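Local coordinates for DUF1285 domain-containing protein (Shewanella baltica, PDB 2RA9) that is of unknown function but belongs to a family with a new fold of repeated structural motifs and may take part in signal transduction, at residues Asp28-Ala31 with Leu32-Thr36; Leu63-Pro66 with Val67-Val70. All coordinates share one frame; numbering follows the deposited sequence.

Interaction 1: residues Asp28-Ala31 with Leu32-Thr36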
ATOM      1  N   ASP A  28      -9.353  10.828   2.070  1.00 10.54           N
ATOM      2  CA  ASP A  28      -8.116  11.265   1.442  1.00 10.42           C
ATOM      3  C   ASP A  28      -6.947  10.511   2.072  1.00 10.91           C
ATOM      4  O   ASP A  28      -6.917  10.371   3.297  1.00 11.89           O
ATOM      5  CB  ASP A  28      -7.905  12.782   1.647  1.00 10.61           C
ATOM      6  CG  ASP A  28      -8.900  13.645   0.878  1.00 14.25           C
ATOM      7  OD1 ASP A  28      -8.811  13.680  -0.359  1.00 16.96           O
ATOM      8  OD2 ASP A  28      -9.785  14.268   1.486  1.00 17.42           O
ATOM      9  N   ILE A  29      -5.990  10.047   1.250  1.00 10.24           N
ATOM     10  CA  ILE A  29      -4.749   9.448   1.704  1.00 10.05           C
ATOM     11  C   ILE A  29      -3.612  10.303   1.174  1.00 11.51           C
ATOM     12  O   ILE A  29      -3.487  10.512  -0.028  1.00 13.26           O
ATOM     13  CB  ILE A  29      -4.580   7.997   1.236  1.00  9.29           C
ATOM     14  CG1 ILE A  29      -5.812   7.179   1.590  1.00 10.31           C
ATOM     15  CG2 ILE A  29      -3.338   7.367   1.873  1.00 10.93           C
ATOM     16  CD1 ILE A  29      -5.776   5.743   1.125  1.00 11.20           C
ATOM     17  N   ASN A  30      -2.812  10.858   2.072  1.00 12.65           N
ATOM     18  CA  ASN A  30      -1.690  11.718   1.638  1.00 13.51           C
ATOM     19  C   ASN A  30      -0.478  10.892   1.255  1.00 12.80           C
ATOM     20  O   ASN A  30      -0.501   9.649   1.312  1.00 13.70           O
ATOM     21  CB  ASN A  30      -1.362  12.807   2.672  1.00 14.05           C
ATOM     22  CG  ASN A  30      -0.702  12.298   3.929  1.00 13.85           C
ATOM     23  OD1 ASN A  30      -0.190  11.174   4.006  1.00 14.19           O
ATOM     24  ND2 ASN A  30      -0.687  13.174   4.939  1.00 17.94           N
ATOM     25  N   ALA A  31       0.567  11.582   0.792  1.00 14.78           N
ATOM     26  CA  ALA A  31       1.725  10.921   0.205  1.00 16.41           C
ATOM     27  C   ALA A  31       2.449  10.042   1.220  1.00 15.67           C
ATOM     28  O   ALA A  31       3.122   9.063   0.835  1.00 17.46           O
ATOM     29  CB  ALA A  31       2.661  11.964  -0.405  1.00 17.09           C
ATOM     30  N   LEU A  32       2.309  10.367   2.505  1.00 16.06           N
ATOM     31  CA  LEU A  32       2.917   9.575   3.568  0.50 16.84           C
ATOM     32  C   LEU A  32       2.026   8.419   4.035  1.00 16.59           C
ATOM     33  O   LEU A  32       2.430   7.608   4.858  1.00 18.79           O
ATOM     34  CB  LEU A  32       3.347  10.480   4.733  0.50 19.20           C
ATOM     35  CG  LEU A  32       4.838  10.849   4.647  0.50 20.94           C
ATOM     36  CD1 LEU A  32       5.167  12.121   5.415  0.50 22.90           C
ATOM     37  CD2 LEU A  32       5.652   9.661   5.155  0.50 15.88           C
ATOM     38  N   GLY A  33       0.819   8.330   3.486  1.00 15.36           N
ATOM     39  CA  GLY A  33      -0.079   7.212   3.784  1.00 14.67           C
ATOM     40  C   GLY A  33      -1.054   7.466   4.896  1.00 13.43           C
ATOM     41  O   GLY A  33      -1.748   6.553   5.323  1.00 14.15           O
ATOM     42  N   ASP A  34      -1.148   8.707   5.348  1.00 12.81           N
ATOM     43  CA  ASP A  34      -2.054   9.049   6.424  1.00 14.03           C
ATOM     44  C   ASP A  34      -3.418   9.372   5.846  1.00 12.08           C
ATOM     45  O   ASP A  34      -3.521  10.052   4.814  1.00 12.69           O
ATOM     46  CB  ASP A  34      -1.511  10.199   7.257  1.00 16.32           C
ATOM     47  CG  ASP A  34      -0.242   9.828   7.994  1.00 20.98           C
ATOM     48  OD1 ASP A  34      -0.109   8.654   8.368  1.00 21.42           O
ATOM     49  OD2 ASP A  34       0.622  10.724   8.183  1.00 26.99           O
ATOM     50  N   TRP A  35      -4.477   8.929   6.527  1.00 12.04           N
ATOM     51  CA  TRP A  35      -5.842   9.090   6.039  1.00 11.74           C
ATOM     52  C   TRP A  35      -6.583  10.214   6.749  1.00 12.64           C
ATOM     53  O   TRP A  35      -6.422  10.407   7.951  1.00 12.99           O
ATOM     54  CB  TRP A  35      -6.647   7.804   6.288  1.00 10.66           C
ATOM     55  CG  TRP A  35      -6.280   6.599   5.557  1.00  9.84           C
ATOM     56  CD1 TRP A  35      -5.023   6.025   5.416  1.00 10.18           C
ATOM     57  CD2 TRP A  35      -7.173   5.723   4.886  1.00 10.07           C
ATOM     58  NE1 TRP A  35      -5.099   4.855   4.718  1.00 10.60           N
ATOM     59  CE2 TRP A  35      -6.405   4.647   4.365  1.00 10.54           C
ATOM     60  CE3 TRP A  35      -8.560   5.741   4.642  1.00 11.63           C
ATOM     61  CZ2 TRP A  35      -6.975   3.604   3.635  1.00 10.99           C
ATOM     62  CZ3 TRP A  35      -9.112   4.723   3.908  1.00 10.91           C
ATOM     63  CH2 TRP A  35      -8.326   3.647   3.446  1.00 12.00           C
ATOM     64  N   THR A  36      -7.446  10.890   6.004  1.00 11.31           N
ATOM     65  CA  THR A  36      -8.497  11.734   6.599  1.00 11.16           C
ATOM     66  C   THR A  36      -9.858  11.363   6.056  1.00 11.24           C
ATOM     67  O   THR A  36      -9.965  10.799   4.966  1.00 11.75           O
ATOM     68  CB  THR A  36      -8.261  13.229   6.366  1.00 12.72           C
ATOM     69  OG1 THR A  36      -8.227  13.491   4.973  1.00 14.88           O
ATOM     70  CG2 THR A  36      -6.989  13.687   6.999  1.00 14.11           C
TER
HETATM   71  O   HOH W   1     -10.883  13.915   3.973  1.00 14.25           O
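Ile29 and Trp35 sit side by side on one face of the beta hairpin formed by strands 27-29 and 35-37, whose reversal is a type I turn from Asn30 to Gly33. Asp28 and Thr36 form the antiparallel hydrogen-bonded pair: Thr36 N gives a straight bond to Asp28 O (2.8 Å), and Asp28 N is taken up by Thr36 O. Past the Ile29-Trp35 pair, Asn30 N donates to Asp34 O at 2.9 Å, while Gly33 N closes the turn on Asn30 O. The side-chain oxygen of Asn30 serves the returning chain. With CG set between the backbone N and the carbonyl carbon (chi1 72°), OD1 folds back over the turn and accepts from Asp34 N at 3.0 Å, the donor lying above the amide plane; a weak bond from Leu32 N also reaches OD1. Within the turn, the backbone of Ala31 bonds elsewhere, N to Glu75 OE1 and O to Lys129 NZ.

In the non-hydrogen-bonded pair, Ile29 lies alongside the indole and covers one of its faces: CG1 sits 3.8 Å from the centroid of the Trp35 five-membered ring, a CH-pi contact, and CD1 continues toward the six-membered ring. Trp35 also packs on helix 44-51 through Ala47, Phe50 and Ala51, so a serine in its place would probably leave Ile29 without its aromatic platform and open a gap between hairpin and helix. On the sheet face of Asp28 and Thr36, a water donates to Asp28 OD2 at 2.7 Å and accepts from Thr36 OG1 at 2.9 Å.

Interaction 2: residues Leu63-Pro66 with Val67-Val70. With EDO (1,2-ethanediol), chain C.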
ATOM      1  N   LEU A  63     -13.830   2.638  -1.612  1.00 10.63           N
ATOM      2  CA  LEU A  63     -14.209   1.746  -0.541  1.00 10.95           C
ATOM      3  C   LEU A  63     -15.483   1.037  -1.023  1.00 10.63           C
ATOM      4  O   LEU A  63     -16.461   1.691  -1.445  1.00 12.25           O
ATOM      5  CB  LEU A  63     -14.467   2.508   0.757  1.00 10.59           C
ATOM      6  CG  LEU A  63     -13.326   3.383   1.244  1.00 11.07           C
ATOM      7  CD1 LEU A  63     -13.717   4.101   2.553  1.00 14.27           C
ATOM      8  CD2 LEU A  63     -12.031   2.579   1.455  1.00 11.53           C
ATOM      9  N   ILE A  64     -15.470  -0.283  -0.934  1.00 11.53           N
ATOM     10  CA  ILE A  64     -16.490  -1.091  -1.542  1.00 10.94           C
ATOM     11  C   ILE A  64     -17.206  -1.977  -0.542  1.00 10.85           C
ATOM     12  O   ILE A  64     -16.604  -2.900   0.032  1.00 11.65           O
ATOM     13  CB  ILE A  64     -15.889  -2.005  -2.702  1.00 12.19           C
ATOM     14  CG1 ILE A  64     -15.318  -1.130  -3.810  1.00 14.17           C
ATOM     15  CG2 ILE A  64     -16.981  -2.953  -3.240  1.00 14.61           C
ATOM     16  CD1 ILE A  64     -16.301  -0.275  -4.577  1.00 16.46           C
ATOM     17  N   THR A  65     -18.507  -1.724  -0.346  1.00 10.16           N
ATOM     18  CA  THR A  65     -19.378  -2.592   0.451  1.00 11.23           C
ATOM     19  C   THR A  65     -20.679  -2.794  -0.333  1.00 11.33           C
ATOM     20  O   THR A  65     -20.916  -2.097  -1.317  1.00 11.45           O
ATOM     21  CB  THR A  65     -19.747  -1.979   1.817  1.00 10.92           C
ATOM     22  OG1 THR A  65     -20.521  -0.791   1.635  1.00 11.71           O
ATOM     23  CG2 THR A  65     -18.521  -1.690   2.650  1.00 13.02           C
ATOM     24  N   PRO A  66     -21.487  -3.799   0.041  1.00 11.88           N
ATOM     25  CA  PRO A  66     -22.738  -3.990  -0.691  1.00 13.50           C
ATOM     26  C   PRO A  66     -23.599  -2.733  -0.800  1.00 12.71           C
ATOM     27  O   PRO A  66     -24.115  -2.425  -1.884  1.00 15.13           O
ATOM     28  CB  PRO A  66     -23.422  -5.103   0.086  1.00 13.08           C
ATOM     29  CG  PRO A  66     -22.233  -5.936   0.634  1.00 13.36           C
ATOM     30  CD  PRO A  66     -21.231  -4.872   1.002  1.00 13.46           C
ATOM     31  N   VAL A  67     -23.740  -1.998   0.291  1.00 12.07           N
ATOM     32  CA  VAL A  67     -24.671  -0.885   0.345  1.00 13.61           C
ATOM     33  C   VAL A  67     -24.034   0.426  -0.082  1.00 15.55           C
ATOM     34  O   VAL A  67     -24.709   1.287  -0.646  1.00 16.41           O
ATOM     35  CB  VAL A  67     -25.266  -0.738   1.760  1.00 14.94           C
ATOM     36  CG1 VAL A  67     -26.189   0.467   1.844  1.00 17.55           C
ATOM     37  CG2 VAL A  67     -26.004  -2.035   2.159  1.00 18.05           C
ATOM     38  N   GLU A  68     -22.738   0.591   0.207  1.00 13.04           N
ATOM     39  CA  GLU A  68     -22.068   1.869   0.036  1.00 12.49           C
ATOM     40  C   GLU A  68     -20.764   1.660  -0.715  1.00 11.03           C
ATOM     41  O   GLU A  68     -19.914   0.856  -0.291  1.00 12.18           O
ATOM     42  CB  GLU A  68     -21.770   2.530   1.389  1.00 12.24           C
ATOM     43  CG  GLU A  68     -22.948   2.847   2.230  1.00 14.15           C
ATOM     44  CD  GLU A  68     -22.557   3.539   3.561  1.00 17.90           C
ATOM     45  OE1 GLU A  68     -21.471   4.177   3.626  1.00 18.84           O
ATOM     46  OE2 GLU A  68     -23.350   3.468   4.535  1.00 19.09           O
ATOM     47  N   LYS A  69     -20.640   2.353  -1.853  1.00 11.36           N
ATOM     48  CA  LYS A  69     -19.446   2.337  -2.649  1.00 11.59           C
ATOM     49  C   LYS A  69     -19.048   3.784  -2.875  1.00 12.73           C
ATOM     50  O   LYS A  69     -19.810   4.534  -3.470  1.00 12.98           O
ATOM     51  CB  LYS A  69     -19.639   1.594  -3.981  1.00 12.22           C
ATOM     52  CG  LYS A  69     -20.039   0.148  -3.795  1.00 12.73           C
ATOM     53  CD  LYS A  69     -20.394  -0.527  -5.110  1.00 13.18           C
ATOM     54  CE  LYS A  69     -20.922  -1.935  -4.934  1.00 11.82           C
ATOM     55  NZ  LYS A  69     -22.121  -2.000  -4.033  1.00 12.86           N
ATOM     56  N   VAL A  70     -17.880   4.165  -2.346  1.00 11.58           N
ATOM     57  CA  VAL A  70     -17.505   5.556  -2.302  1.00 11.79           C
ATOM     58  C   VAL A  70     -16.038   5.739  -2.735  1.00 10.82           C
ATOM     59  O   VAL A  70     -15.255   4.830  -2.674  1.00 14.63           O
ATOM     60  CB  VAL A  70     -17.736   6.190  -0.918  1.00 13.66           C
ATOM     61  CG1 VAL A  70     -19.181   5.980  -0.458  1.00 17.36           C
ATOM     62  CG2 VAL A  70     -16.755   5.648   0.101  1.00 14.21           C
TER
HETATM   63  C1  EDO C 159     -24.352   2.271  -3.556  1.00 22.81           C
HETATM   64  O1  EDO C 159     -23.119   2.917  -3.323  1.00 19.82           O
HETATM   65  C2  EDO C 159     -24.168   0.770  -3.455  1.00 24.18           C
HETATM   66  O2  EDO C 159     -23.607   0.239  -4.662  1.00 23.05           O
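Strands 60-64 and 69-74 form a beta hairpin whose connecting loop lies at the protein surface, with Leu63 and Val70 as an antiparallel hydrogen-bonded pair. Leu63 N donates to Val70 O at 2.8 Å and Val70 N returns a bond to Leu63 O, while Leu63 CB rests against Val70 CG2 on the same face. Beyond this pair, Glu68 O takes two bonds from one residue: Thr65 N and Thr65 OG1, the hydroxyl standing 2.6 Å from Glu68 O, in its carbonyl plane and on a lone pair. The hydroxyl bond depends on OG1 lying between the backbone N and carbonyl carbon of Thr65 (chi1 64°).

On the other face, Ile64 CD1 packs on Lys69 CG at 3.8 Å. The lysine chain runs out extended and bends only at its last torsion (chi4 57°), which brings NZ to Thr65 O at 3.0 Å. A 1,2-ethanediol, probably from the crystallisation liquor, spans the two nitrogens of Lys69, accepting from N at O1 and from NZ at O2. The ammonium group therefore draws on a backbone carbonyl and a hydroxyl of the diol, and its charge would probably be stabilised here by neutral oxygens.

How the interactions relate
From the N terminus, interaction 1 comes first, closing the short reversal between strands 27-29 and 35-37; helix 44-51 and strand 54-57 follow before interaction 2 closes the turn from strand 60-64 into 69-74. The two hairpins stand in series and neither nests within nor crosses the other. Their centres are 20 Å apart, and even the nearest atoms, about 4 Å apart, do not touch. They meet through the sheet instead: strands 27-29 and 69-74 run parallel as neighbours, so the first strand of one hairpin lies beside the second strand of the other. Together the hairpins supply four of the strands of one mixed sheet in the N-terminal DUF1285 domain.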